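Local coordinates for protein glycosyl hydrolase, family 38 (PDB 5KBP) that probably hydrolyses alpha-mannosidic linkages in carbohydrates as a family 38 glycoside hydrolase, at residues F502-F507 against G813-N818. Numbering follows the deposited sequence.
Sequences FSWDSF and GKLAPN
Asp505 and Asn818 bring the two backbones closest, their CA atoms 4.7 Å apart, where the irregular segment 813-818 runs up to strand 503-511, just ahead of the antiparallel strand 819-820; the CA-H of Asn818 points at Trp504 O. Two successive carbonyls of the loop are taken by side chains of the strand. The indole of Trp504, with CG between the backbone N and the carbonyl carbon (chi1 65°), presents its edge, and NE1 donates a nearly straight bond (167°) to Ala816 O at 2.9 Å, with the oxygen almost in the ring plane. Pro817 O lies at the same edge, 3.3 Å from CD1, and accepts a short hydrogen bond of 2.6 Å from Ser506 OG on an in-plane lone pair. CZ2 and CH2 of the six-membered ring pack obliquely against Leu815 CD1. Asn818 OD1 accepts a long bond of 3.3 Å from Ser506 N, which sits above the amide plane. The same oxygen lies 2.9 Å from Asp505 OD1, an acceptor pair that is probably unfavourable. His819 takes up the backbone pairing with Trp504, and their rings meet. Leu815 reaches helices 304-332 and 362-393, so the loop joins them to the sheet, where Trp504 and Ser506 also touch Val407 of strand 404-410.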
loop_
_atom_site.group_PDB
_atom_site.type_symbol
_atom_site.label_atom_id
_atom_site.label_comp_id
_atom_site.label_asym_id
_atom_site.label_seq_id
_atom_site.Cartn_x
_atom_site.Cartn_y
_atom_site.Cartn_z
ATOM N N PHE A 502 4.312 -23.600 -25.699
ATOM C CA PHE A 502 2.983 -23.817 -25.134
ATOM C C PHE A 502 2.603 -25.291 -25.111
ATOM O O PHE A 502 1.673 -25.718 -25.805
ATOM C CB PHE A 502 1.940 -22.995 -25.890
ATOM C CG PHE A 502 2.101 -21.515 -25.701
ATOM C CD1 PHE A 502 1.903 -20.937 -24.458
ATOM C CD2 PHE A 502 2.465 -20.706 -26.757
ATOM C CE1 PHE A 502 2.059 -19.576 -24.281
ATOM C CE2 PHE A 502 2.620 -19.345 -26.588
ATOM C CZ PHE A 502 2.421 -18.779 -25.347
ATOM N N SER A 503 3.328 -26.070 -24.314
ATOM C CA SER A 503 3.100 -27.498 -24.169
ATOM C C SER A 503 3.357 -27.874 -22.716
ATOM O O SER A 503 3.742 -27.033 -21.897
ATOM C CB SER A 503 3.999 -28.298 -25.119
ATOM O OG SER A 503 5.366 -28.017 -24.874
ATOM N N TRP A 504 3.142 -29.146 -22.390
ATOM C CA TRP A 504 3.491 -29.649 -21.070
ATOM C C TRP A 504 3.987 -31.081 -21.177
ATOM O O TRP A 504 3.505 -31.858 -22.007
ATOM C CB TRP A 504 2.311 -29.563 -20.085
ATOM C CG TRP A 504 1.123 -30.424 -20.412
ATOM C CD1 TRP A 504 1.020 -31.776 -20.250
ATOM C CD2 TRP A 504 -0.144 -29.983 -20.915
ATOM N NE1 TRP A 504 -0.225 -32.206 -20.642
ATOM C CE2 TRP A 504 -0.959 -31.124 -21.053
ATOM C CE3 TRP A 504 -0.665 -28.736 -21.273
ATOM C CZ2 TRP A 504 -2.267 -31.055 -21.531
ATOM C CZ3 TRP A 504 -1.963 -28.670 -21.748
ATOM C CH2 TRP A 504 -2.748 -29.822 -21.873
ATOM N N ASP A 505 4.959 -31.418 -20.336
ATOM C CA ASP A 505 5.514 -32.760 -20.253
ATOM C C ASP A 505 5.385 -33.270 -18.827
ATOM O O ASP A 505 5.660 -32.539 -17.869
ATOM C CB ASP A 505 6.984 -32.783 -20.693
ATOM C CG ASP A 505 7.150 -32.576 -22.187
ATOM O OD1 ASP A 505 6.417 -33.221 -22.966
ATOM O OD2 ASP A 505 8.013 -31.764 -22.582
ATOM N N SER A 506 4.962 -34.521 -18.689
ATOM C CA SER A 506 4.753 -35.136 -17.387
ATOM C C SER A 506 5.895 -36.091 -17.065
ATOM O O SER A 506 6.370 -36.826 -17.935
ATOM C CB SER A 506 3.419 -35.882 -17.344
ATOM O OG SER A 506 2.335 -34.997 -17.569
ATOM N N PHE A 507 6.335 -36.066 -15.811
ATOM C CA PHE A 507 7.366 -36.961 -15.307
ATOM C C PHE A 507 6.918 -37.500 -13.954
ATOM O O PHE A 507 5.880 -37.104 -13.419
ATOM C CB PHE A 507 8.720 -36.245 -15.200
ATOM C CG PHE A 507 9.194 -35.649 -16.496
ATOM C CD1 PHE A 507 9.924 -36.407 -17.397
ATOM C CD2 PHE A 507 8.911 -34.331 -16.812
ATOM C CE1 PHE A 507 10.362 -35.861 -18.588
ATOM C CE2 PHE A 507 9.347 -33.779 -18.002
ATOM C CZ PHE A 507 10.073 -34.545 -18.891
ATOM N N GLY A 813 -7.178 -39.152 -16.111
ATOM C CA GLY A 813 -7.552 -37.828 -16.562
ATOM C C GLY A 813 -7.862 -37.823 -18.043
ATOM O O GLY A 813 -7.577 -38.778 -18.767
ATOM N N LYS A 814 -8.457 -36.718 -18.485
ATOM C CA LYS A 814 -8.833 -36.558 -19.881
ATOM C C LYS A 814 -7.765 -35.858 -20.709
ATOM O O LYS A 814 -7.841 -35.890 -21.942
ATOM C CB LYS A 814 -10.156 -35.790 -19.988
ATOM C CG LYS A 814 -11.268 -36.330 -19.092
ATOM C CD LYS A 814 -11.407 -37.846 -19.196
ATOM C CE LYS A 814 -11.884 -38.290 -20.571
ATOM N NZ LYS A 814 -11.897 -39.775 -20.686
ATOM N N LEU A 815 -6.779 -35.234 -20.071
ATOM C CA LEU A 815 -5.668 -34.623 -20.784
ATOM C C LEU A 815 -4.521 -35.615 -20.921
ATOM O O LEU A 815 -4.285 -36.449 -20.044
ATOM C CB LEU A 815 -5.181 -33.362 -20.067
ATOM C CG LEU A 815 -6.096 -32.137 -20.107
ATOM C CD1 LEU A 815 -5.427 -30.946 -19.438
ATOM C CD2 LEU A 815 -6.480 -31.804 -21.541
ATOM N N ALA A 816 -3.805 -35.512 -22.036
ATOM C CA ALA A 816 -2.688 -36.404 -22.284
ATOM C C ALA A 816 -1.512 -36.052 -21.374
ATOM O O ALA A 816 -1.349 -34.895 -20.979
ATOM C CB ALA A 816 -2.256 -36.325 -23.746
ATOM N N PRO A 817 -0.685 -37.039 -21.015
ATOM C CA PRO A 817 0.502 -36.725 -20.198
ATOM C C PRO A 817 1.446 -35.744 -20.873
ATOM O O PRO A 817 2.055 -34.908 -20.194
ATOM C CB PRO A 817 1.154 -38.101 -19.992
ATOM C CG PRO A 817 0.044 -39.081 -20.181
ATOM C CD PRO A 817 -0.837 -38.487 -21.238
ATOM N N ASN A 818 1.585 -35.828 -22.194
ATOM C CA ASN A 818 2.357 -34.870 -22.975
ATOM C C ASN A 818 1.458 -34.319 -24.070
ATOM O O ASN A 818 0.776 -35.085 -24.758
ATOM C CB ASN A 818 3.609 -35.516 -23.580
ATOM C CG ASN A 818 4.462 -36.218 -22.543
ATOM O OD1 ASN A 818 5.178 -35.576 -21.775
ATOM N ND2 ASN A 818 4.393 -37.544 -22.517
#